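Local coordinates for protein BtGH115A (PDB 5BY3) that acts as a family GH115 4-O-methyl-alpha-glucuronidase with specificity for decorated arabinogalactans, at residues 528-533 against 569-574; 535-540 against 562-567; 92-97 against 159-164. All blocks are in the same frame, centred on the assembly; numbering follows the deposited sequence.

Contact 1: residues 528-533 against 569-574; sequences ERLNAY and MNRKLL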
loop_
_atom_site.group_PDB
_atom_site.type_symbol
_atom_site.label_atom_id
_atom_site.label_comp_id
_atom_site.label_asym_id
_atom_site.label_seq_id
_atom_site.Cartn_x
_atom_site.Cartn_y
_atom_site.Cartn_z
ATOM N N GLU A 528 6.402 -8.510 -28.634
ATOM C CA GLU A 528 5.147 -8.909 -28.015
ATOM C C GLU A 528 4.777 -7.922 -26.886
ATOM O O GLU A 528 3.658 -7.407 -26.860
ATOM C CB GLU A 528 5.244 -10.377 -27.571
ATOM C CG GLU A 528 3.965 -11.013 -27.053
ATOM C CD GLU A 528 4.058 -12.530 -26.930
ATOM O OE1 GLU A 528 5.079 -13.118 -27.357
ATOM O OE2 GLU A 528 3.094 -13.147 -26.407
ATOM N N ARG A 529 5.740 -7.577 -26.024
ATOM C CA ARG A 529 5.516 -6.645 -24.913
ATOM C C ARG A 529 5.272 -5.232 -25.470
ATOM O O ARG A 529 4.321 -4.546 -25.056
ATOM C CB ARG A 529 6.695 -6.691 -23.891
ATOM C CG ARG A 529 6.518 -5.874 -22.592
ATOM C CD ARG A 529 7.725 -5.922 -21.633
ATOM N NE ARG A 529 7.641 -4.955 -20.512
ATOM C CZ ARG A 529 7.010 -5.174 -19.339
ATOM N NH1 ARG A 529 6.415 -6.355 -19.068
ATOM N NH2 ARG A 529 6.996 -4.209 -18.415
ATOM N N LEU A 530 6.127 -4.784 -26.391
ATOM C CA LEU A 530 5.931 -3.465 -27.058
ATOM C C LEU A 530 4.545 -3.219 -27.625
ATOM O O LEU A 530 4.031 -2.104 -27.498
ATOM C CB LEU A 530 6.994 -3.203 -28.143
ATOM C CG LEU A 530 8.278 -2.683 -27.505
ATOM C CD1 LEU A 530 9.408 -2.506 -28.501
ATOM C CD2 LEU A 530 7.962 -1.399 -26.744
ATOM N N ASN A 531 3.942 -4.278 -28.194
ATOM C CA ASN A 531 2.613 -4.233 -28.799
ATOM C C ASN A 531 1.465 -4.270 -27.839
ATOM O O ASN A 531 0.470 -3.549 -28.065
ATOM C CB ASN A 531 2.426 -5.324 -29.852
ATOM C CG ASN A 531 2.858 -4.853 -31.228
ATOM O OD1 ASN A 531 2.060 -4.288 -31.988
ATOM N ND2 ASN A 531 4.138 -5.018 -31.534
ATOM N N ALA A 532 1.586 -5.102 -26.792
ATOM C CA ALA A 532 0.597 -5.143 -25.723
ATOM C C ALA A 532 0.474 -3.733 -25.145
ATOM O O ALA A 532 -0.636 -3.241 -24.988
ATOM C CB ALA A 532 0.952 -6.186 -24.641
ATOM N N TYR A 533 1.606 -3.057 -24.923
ATOM C CA TYR A 533 1.601 -1.679 -24.445
ATOM C C TYR A 533 0.998 -0.681 -25.450
ATOM O O TYR A 533 0.161 0.157 -25.068
ATOM C CB TYR A 533 2.983 -1.220 -23.932
ATOM C CG TYR A 533 3.240 -1.458 -22.436
ATOM C CD1 TYR A 533 2.389 -0.942 -21.465
ATOM C CD2 TYR A 533 4.349 -2.185 -22.008
ATOM C CE1 TYR A 533 2.634 -1.142 -20.135
ATOM C CE2 TYR A 533 4.594 -2.415 -20.660
ATOM C CZ TYR A 533 3.756 -1.862 -19.740
ATOM O OH TYR A 533 3.988 -2.082 -18.418
HETATM N N MSE A 569 7.884 4.429 -21.075
HETATM C CA MSE A 569 9.067 3.899 -20.384
HETATM C C MSE A 569 9.485 2.617 -21.026
HETATM O O MSE A 569 10.676 2.409 -21.285
HETATM C CB MSE A 569 8.793 3.680 -18.884
HETATM C CG MSE A 569 10.024 3.473 -17.984
HETATM SE SE MSE A 569 11.310 4.988 -17.918
HETATM C CE MSE A 569 10.538 6.674 -17.282
ATOM N N ASN A 570 8.526 1.728 -21.294
ATOM C CA ASN A 570 8.878 0.479 -21.965
ATOM C C ASN A 570 9.431 0.747 -23.360
ATOM O O ASN A 570 10.465 0.216 -23.736
ATOM C CB ASN A 570 7.738 -0.525 -21.900
ATOM C CG ASN A 570 7.690 -1.235 -20.555
ATOM O OD1 ASN A 570 8.008 -2.423 -20.469
ATOM N ND2 ASN A 570 7.310 -0.502 -19.478
ATOM N N ARG A 571 8.781 1.638 -24.089
ATOM C CA ARG A 571 9.295 2.112 -25.387
ATOM C C ARG A 571 10.715 2.637 -25.311
ATOM O O ARG A 571 11.546 2.234 -26.105
ATOM C CB ARG A 571 8.368 3.179 -25.974
ATOM C CG ARG A 571 7.028 2.610 -26.418
ATOM C CD ARG A 571 6.416 3.429 -27.534
ATOM N NE ARG A 571 5.204 2.788 -28.030
ATOM C CZ ARG A 571 4.191 3.420 -28.619
ATOM N NH1 ARG A 571 4.202 4.740 -28.788
ATOM N NH2 ARG A 571 3.145 2.720 -29.001
ATOM N N LYS A 572 10.986 3.522 -24.347
ATOM C CA LYS A 572 12.287 4.182 -24.248
ATOM C C LYS A 572 13.391 3.161 -24.058
ATOM O O LYS A 572 14.446 3.210 -24.737
ATOM C CB LYS A 572 12.325 5.196 -23.090
ATOM C CG LYS A 572 13.638 6.013 -22.975
ATOM C CD LYS A 572 13.704 6.798 -21.666
ATOM C CE LYS A 572 14.167 5.942 -20.476
ATOM N NZ LYS A 572 14.272 6.749 -19.235
ATOM N N LEU A 573 13.134 2.236 -23.142
ATOM C CA LEU A 573 14.128 1.256 -22.753
ATOM C C LEU A 573 14.137 0.055 -23.699
ATOM O O LEU A 573 15.207 -0.481 -23.980
ATOM C CB LEU A 573 13.984 0.880 -21.235
ATOM C CG LEU A 573 14.460 2.082 -20.384
ATOM C CD1 LEU A 573 13.593 2.411 -19.185
ATOM C CD2 LEU A 573 15.924 1.973 -20.003
ATOM N N LEU A 574 12.977 -0.372 -24.205
ATOM C CA LEU A 574 13.006 -1.499 -25.138
ATOM C C LEU A 574 13.519 -1.152 -26.546
ATOM O O LEU A 574 14.281 -1.953 -27.107
ATOM C CB LEU A 574 11.697 -2.263 -25.165
ATOM C CG LEU A 574 11.486 -3.004 -23.857
ATOM C CD1 LEU A 574 10.141 -3.704 -23.905
ATOM C CD2 LEU A 574 12.606 -3.996 -23.604
HETATM O O HOH W 1 6.432 -1.800 -16.923
#
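Two antiparallel helices of the all-helical region, 523-543 and 552-580, pack here through Arg529, Leu530 and Tyr533 on one side and Asn570, Arg571 and Leu574 on the other, their local axes 10.1 Å apart at closest approach. The polar half centres on Asn570 OD1, which receives Arg529 NE at 2.6 Å in a bond bent to 148°; Arg529 NH2 adds a weak one to the same oxygen. The oxygen lies at the edge of the guanidinium, in its plane, and the two side chains cross at about a right angle. An extended chain from CG to NE lets arginine span the gap, while its NH1 is bonded to Leu492 O of helix 476-495. Tyr533 CE2 comes 3.3 Å from Asn570 CG, and also lies over one face of the Arg529 guanidinium, a neighbour on its own helix. Asparagine suits the place because it serves both ways: ND2 donates to Ala566 O and to a water that also hydrogen-bonds Tyr533 OH. Nearby the chemistry turns apolar. Leu530 and Leu574 lie alongside, pointing opposite ways, Leu530 CD1 4.1 Å from Leu574 CB, and Leu530 CD2 lies 4.0 Å from Arg571 CA; Arg571 NH2 hydrogen-bonds Ser534 OG, just beyond the segment on the same facing helix. Leucines beside a buried amide-guanidinium pair thus join neighbouring members of an antiparallel helical bundle.

Contact 2: residues 535-540 against 562-567; sequences ELSETV and PVQAAT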
loop_
_atom_site.group_PDB
_atom_site.type_symbol
_atom_site.label_atom_id
_atom_site.label_comp_id
_atom_site.label_asym_id
_atom_site.label_seq_id
_atom_site.Cartn_x
_atom_site.Cartn_y
_atom_site.Cartn_z
ATOM N N GLU A 535 -1.385 -1.308 -27.636
ATOM C CA GLU A 535 -2.850 -1.474 -27.588
ATOM C C GLU A 535 -3.441 -0.753 -26.373
ATOM O O GLU A 535 -4.456 -0.061 -26.499
ATOM C CB GLU A 535 -3.282 -2.946 -27.629
ATOM C CG GLU A 535 -2.931 -3.710 -28.917
ATOM C CD GLU A 535 -3.703 -3.236 -30.161
ATOM O OE1 GLU A 535 -4.952 -3.361 -30.213
ATOM O OE2 GLU A 535 -3.053 -2.737 -31.110
ATOM N N LEU A 536 -2.755 -0.856 -25.229
ATOM C CA LEU A 536 -3.128 -0.134 -24.020
ATOM C C LEU A 536 -3.180 1.388 -24.192
ATOM O O LEU A 536 -4.180 2.054 -23.859
ATOM C CB LEU A 536 -2.221 -0.555 -22.846
ATOM C CG LEU A 536 -2.256 -2.020 -22.358
ATOM C CD1 LEU A 536 -1.715 -2.081 -20.959
ATOM C CD2 LEU A 536 -3.657 -2.641 -22.403
ATOM N N SER A 537 -2.118 1.944 -24.741
ATOM C CA SER A 537 -2.100 3.365 -25.041
ATOM C C SER A 537 -3.224 3.790 -25.996
ATOM O O SER A 537 -3.832 4.838 -25.792
ATOM C CB SER A 537 -0.753 3.766 -25.611
ATOM O OG SER A 537 -0.569 5.162 -25.458
ATOM N N GLU A 538 -3.474 2.970 -27.024
ATOM C CA GLU A 538 -4.510 3.221 -28.024
ATOM C C GLU A 538 -5.910 3.197 -27.409
ATOM O O GLU A 538 -6.685 4.114 -27.662
ATOM C CB GLU A 538 -4.435 2.235 -29.198
ATOM C CG GLU A 538 -3.382 2.491 -30.279
ATOM C CD GLU A 538 -3.469 1.477 -31.440
ATOM O OE1 GLU A 538 -3.417 0.245 -31.184
ATOM O OE2 GLU A 538 -3.592 1.907 -32.618
ATOM N N THR A 539 -6.235 2.163 -26.622
ATOM C CA THR A 539 -7.492 2.097 -25.871
ATOM C C THR A 539 -7.733 3.328 -24.984
ATOM O O THR A 539 -8.809 3.900 -24.992
ATOM C CB THR A 539 -7.545 0.834 -25.031
ATOM O OG1 THR A 539 -7.331 -0.251 -25.903
ATOM C CG2 THR A 539 -8.930 0.599 -24.356
ATOM N N VAL A 540 -6.705 3.748 -24.272
ATOM C CA VAL A 540 -6.758 4.861 -23.341
ATOM C C VAL A 540 -7.000 6.200 -24.053
ATOM O O VAL A 540 -7.729 7.077 -23.544
ATOM C CB VAL A 540 -5.445 4.834 -22.508
ATOM C CG1 VAL A 540 -4.956 6.203 -22.084
ATOM C CG2 VAL A 540 -5.593 3.859 -21.343
ATOM N N PRO A 562 -0.746 7.059 -15.862
ATOM C CA PRO A 562 0.042 5.826 -15.573
ATOM C C PRO A 562 0.151 4.841 -16.714
ATOM O O PRO A 562 1.235 4.318 -16.950
ATOM C CB PRO A 562 -0.653 5.193 -14.351
ATOM C CG PRO A 562 -2.007 5.827 -14.277
ATOM C CD PRO A 562 -1.927 7.172 -14.977
ATOM N N VAL A 563 -0.921 4.587 -17.450
ATOM C CA VAL A 563 -0.819 3.675 -18.616
ATOM C C VAL A 563 0.136 4.211 -19.696
ATOM O O VAL A 563 0.966 3.452 -20.224
ATOM C CB VAL A 563 -2.193 3.238 -19.236
ATOM C CG1 VAL A 563 -1.983 2.514 -20.575
ATOM C CG2 VAL A 563 -2.938 2.293 -18.304
ATOM N N GLN A 564 0.040 5.499 -20.016
ATOM C CA GLN A 564 0.852 6.022 -21.097
ATOM C C GLN A 564 2.270 6.304 -20.636
ATOM O O GLN A 564 3.230 6.162 -21.414
ATOM C CB GLN A 564 0.193 7.220 -21.767
ATOM C CG GLN A 564 -1.084 6.876 -22.555
ATOM C CD GLN A 564 -1.578 8.028 -23.448
ATOM O OE1 GLN A 564 -1.530 9.212 -23.095
ATOM N NE2 GLN A 564 -2.069 7.665 -24.613
ATOM N N ALA A 565 2.421 6.657 -19.365
ATOM C CA ALA A 565 3.774 6.805 -18.762
ATOM C C ALA A 565 4.514 5.491 -18.828
ATOM O O ALA A 565 5.617 5.398 -19.355
ATOM C CB ALA A 565 3.673 7.286 -17.327
ATOM N N ALA A 566 3.838 4.448 -18.370
ATOM C CA ALA A 566 4.373 3.098 -18.412
ATOM C C ALA A 566 4.732 2.617 -19.825
ATOM O O ALA A 566 5.786 1.977 -20.023
ATOM C CB ALA A 566 3.396 2.152 -17.725
ATOM N N THR A 567 3.851 2.908 -20.801
ATOM C CA THR A 567 4.062 2.524 -22.198
ATOM C C THR A 567 5.365 3.150 -22.729
ATOM O O THR A 567 6.211 2.474 -23.347
ATOM C CB THR A 567 2.887 2.992 -23.072
ATOM O OG1 THR A 567 1.664 2.396 -22.597
ATOM C CG2 THR A 567 3.139 2.650 -24.603
#
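Val563 CG1 meets two residues of the facing helix, lying 3.8 Å from Leu536 CB and 3.9 Å from Val540 CG2. Its first torsion sets CG1 anti to the backbone N (chi1 170°), beside the carbonyl carbon, and this methyl carries both contacts. The short, branched side chain suits a spot where the local helix axes come within 9.2 Å of each other. Next to this apolar patch stands a polar pair: Gln564 NE2 donates to Ser537 OG over 3.0 Å. That bond is bent, with an N-H...O angle of 135°, and the serine oxygen is tilted out of the amide plane. Gln564 also packs with its aliphatic part, CG lying 4.0 Å from Val540 CG1 as the two side chains pass side by side, each heading toward the other's helix.

The segments belong to helices 523-543 and 552-580, consecutive antiparallel members of a helical bundle, and their N-to-C directions differ by 149°. Serine is small enough to allow the 5.6 Å approach of Ser537 CA to Gln564 CA, yet still offers an acceptor to the amide. Ser537 CB rests beside Thr567 as well.

Gln564 NE2 is held more strongly by Glu541 OE1, one turn further along the same facing helix, which helps to fix the amide between two oxygens of that helix. The hydroxyl of Thr567 is turned back on its own helix, where OG1 donates to Val563 O at 2.7 Å. That carbonyl also accepts Thr567 N, from the opposite face of its plane, so a polar group in a buried position is satisfied locally. Helix 476-495 lies against the pair: His489 touches Val563, and Thr481 and Val485 pack on Thr539.

Contact 3: residues 92-97 against 159-164; sequences KKQAFM and SVEYRG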
loop_
_atom_site.group_PDB
_atom_site.type_symbol
_atom_site.label_atom_id
_atom_site.label_comp_id
_atom_site.label_asym_id
_atom_site.label_seq_id
_atom_site.Cartn_x
_atom_site.Cartn_y
_atom_site.Cartn_z
ATOM N N LYS A 92 -18.180 -1.003 22.199
ATOM C CA LYS A 92 -17.745 -1.474 20.861
ATOM C C LYS A 92 -16.839 -0.451 20.143
ATOM O O LYS A 92 -16.930 0.753 20.398
ATOM C CB LYS A 92 -18.967 -1.802 19.994
ATOM C CG LYS A 92 -18.834 -3.096 19.232
ATOM C CD LYS A 92 -19.893 -3.207 18.158
ATOM C CE LYS A 92 -19.557 -4.353 17.212
ATOM N NZ LYS A 92 -20.531 -4.490 16.094
ATOM N N LYS A 93 -15.974 -0.923 19.250
ATOM C CA LYS A 93 -14.892 -0.068 18.734
ATOM C C LYS A 93 -15.180 0.599 17.367
ATOM O O LYS A 93 -15.483 -0.078 16.390
ATOM C CB LYS A 93 -13.549 -0.830 18.733
ATOM C CG LYS A 93 -13.513 -2.157 17.948
ATOM C CD LYS A 93 -12.166 -2.347 17.236
ATOM C CE LYS A 93 -12.066 -3.673 16.494
ATOM N NZ LYS A 93 -11.169 -3.596 15.305
ATOM N N GLN A 94 -15.110 1.933 17.337
ATOM C CA GLN A 94 -15.125 2.766 16.103
ATOM C C GLN A 94 -16.327 2.461 15.178
ATOM O O GLN A 94 -16.180 2.338 13.944
ATOM C CB GLN A 94 -13.789 2.625 15.341
ATOM C CG GLN A 94 -12.529 2.994 16.100
ATOM C CD GLN A 94 -11.266 2.607 15.336
ATOM O OE1 GLN A 94 -11.139 2.897 14.147
ATOM N NE2 GLN A 94 -10.332 1.927 16.015
ATOM N N ALA A 95 -17.498 2.301 15.788
ATOM C CA ALA A 95 -18.653 1.719 15.111
ATOM C C ALA A 95 -19.809 2.691 15.003
ATOM O O ALA A 95 -19.874 3.646 15.768
ATOM C CB ALA A 95 -19.091 0.423 15.789
ATOM N N PHE A 96 -20.686 2.459 14.025
ATOM C CA PHE A 96 -21.864 3.276 13.829
ATOM C C PHE A 96 -23.034 2.475 13.310
ATOM O O PHE A 96 -22.847 1.437 12.627
ATOM C CB PHE A 96 -21.587 4.483 12.926
ATOM C CG PHE A 96 -21.220 4.118 11.499
ATOM C CD1 PHE A 96 -22.198 3.881 10.554
ATOM C CD2 PHE A 96 -19.888 4.082 11.098
ATOM C CE1 PHE A 96 -21.863 3.558 9.247
ATOM C CE2 PHE A 96 -19.531 3.777 9.775
ATOM C CZ PHE A 96 -20.521 3.502 8.858
HETATM N N MSE A 97 -24.217 2.990 13.655
HETATM C CA MSE A 97 -25.511 2.580 13.160
HETATM C C MSE A 97 -26.115 3.745 12.419
HETATM O O MSE A 97 -26.113 4.903 12.896
HETATM C CB MSE A 97 -26.408 2.314 14.345
HETATM C CG MSE A 97 -26.438 0.833 14.680
HETATM SE SE MSE A 97 -28.049 0.558 15.769
HETATM C CE MSE A 97 -28.301 -1.398 15.634
ATOM N N SER A 159 -12.574 -3.974 10.591
ATOM C CA SER A 159 -11.806 -5.209 10.665
ATOM C C SER A 159 -10.430 -4.970 11.330
ATOM O O SER A 159 -9.972 -5.783 12.126
ATOM C CB SER A 159 -11.591 -5.767 9.272
ATOM O OG SER A 159 -12.765 -6.360 8.738
ATOM N N VAL A 160 -9.779 -3.847 11.016
ATOM C CA VAL A 160 -8.460 -3.519 11.594
ATOM C C VAL A 160 -8.581 -2.278 12.474
ATOM O O VAL A 160 -9.262 -1.293 12.092
ATOM C CB VAL A 160 -7.372 -3.433 10.493
ATOM C CG1 VAL A 160 -6.001 -2.984 11.033
ATOM C CG2 VAL A 160 -7.246 -4.788 9.781
ATOM N N GLU A 161 -7.964 -2.343 13.663
ATOM C CA GLU A 161 -8.177 -1.311 14.705
ATOM C C GLU A 161 -7.463 0.029 14.417
ATOM O O GLU A 161 -8.057 1.113 14.604
ATOM C CB GLU A 161 -7.860 -1.822 16.131
ATOM C CG GLU A 161 -8.659 -1.056 17.189
ATOM C CD GLU A 161 -8.268 -1.277 18.650
ATOM O OE1 GLU A 161 -7.384 -2.103 18.951
ATOM O OE2 GLU A 161 -8.873 -0.602 19.519
ATOM N N TYR A 162 -6.219 -0.058 13.950
ATOM C CA TYR A 162 -5.493 1.125 13.514
ATOM C C TYR A 162 -5.066 0.992 12.050
ATOM O O TYR A 162 -4.419 0.004 11.655
ATOM C CB TYR A 162 -4.279 1.381 14.405
ATOM C CG TYR A 162 -4.688 1.807 15.779
ATOM C CD1 TYR A 162 -4.956 3.149 16.053
ATOM C CD2 TYR A 162 -4.865 0.868 16.804
ATOM C CE1 TYR A 162 -5.341 3.559 17.325
ATOM C CE2 TYR A 162 -5.261 1.264 18.073
ATOM C CZ TYR A 162 -5.485 2.612 18.320
ATOM O OH TYR A 162 -5.867 3.020 19.557
ATOM N N ARG A 163 -5.436 1.987 11.237
ATOM C CA ARG A 163 -5.099 1.908 9.824
ATOM C C ARG A 163 -4.710 3.257 9.319
ATOM O O ARG A 163 -5.296 4.286 9.640
ATOM C CB ARG A 163 -6.215 1.239 9.012
ATOM C CG ARG A 163 -7.565 1.783 9.344
ATOM C CD ARG A 163 -8.728 0.810 9.556
ATOM N NE ARG A 163 -9.785 1.789 9.844
ATOM C CZ ARG A 163 -10.124 2.220 11.065
ATOM N NH1 ARG A 163 -9.605 1.657 12.173
ATOM N NH2 ARG A 163 -11.035 3.179 11.182
ATOM N N GLY A 164 -3.667 3.269 8.539
ATOM C CA GLY A 164 -3.133 4.562 8.228
ATOM C C GLY A 164 -2.102 4.482 7.170
ATOM O O GLY A 164 -1.810 3.398 6.642
HETATM O O HOH W 2 -9.033 -5.422 14.932
#
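Gln94 and Arg163 run past each other in opposite directions with amide and guanidinium nearly coplanar, 26° apart, joining a loop leading into strand 96-100 of the N-terminal mixed sheet to strand 162-166 of the parallel TIM-barrel-type sheet. The arginine grips end-on: NH1 reaches Gln94 OE1 at 2.8 Å and NH2 reaches it at 3.0 Å, the latter nearly along the C=O axis. Two donors on one oxygen would be expected to polarise the amide, making its NE2 a stronger donor. Glutamine suits the place because one amide both accepts, through OE1, from the arginine and donates, through NE2, to a carbonyl: NE2 reaches Glu161 O at 2.8 Å in an almost straight bond of 175°, in the carbonyl plane and on a lone pair. An extended chain beyond CG carries the amide to the turn that leads into strand 162-166. Arg163 NH1 also donates to Val160 O, an acceptor well out of the guanidinium plane, unlike the in-plane Gln94 OE1.

Alongside, Lys93 and Glu161 meet through their aliphatic parts, Lys93 CD 3.7 Å from Glu161 CG. Glu161 OE1 forms a salt bridge with Lys428, whereas Lys93 NZ donates to Pro158 O and, at 2.8 Å, to a water that in turn donates to Ser159 O.

Contacts 1 and 2 hold the same two helices, 523-543 and 552-580, with centres 10 Å apart; the chain between the segments of contact 1 includes both segments of contact 2, and they meet where Tyr533 CD1 lies 3.6 Å from Thr567 OG1. Both are buried and mix aliphatic packing with an amide side chain, but contact 1 uses a guanidinium and an ordered water where contact 2 uses a serine hydroxyl at closer helix spacing. Contact 3, on the opposite side of the chain's centre and about 44 Å from contact 1 between centres, is only partly buried. It joins different sheets through polar bonds, including one to a backbone carbonyl, rather than through an aliphatic core.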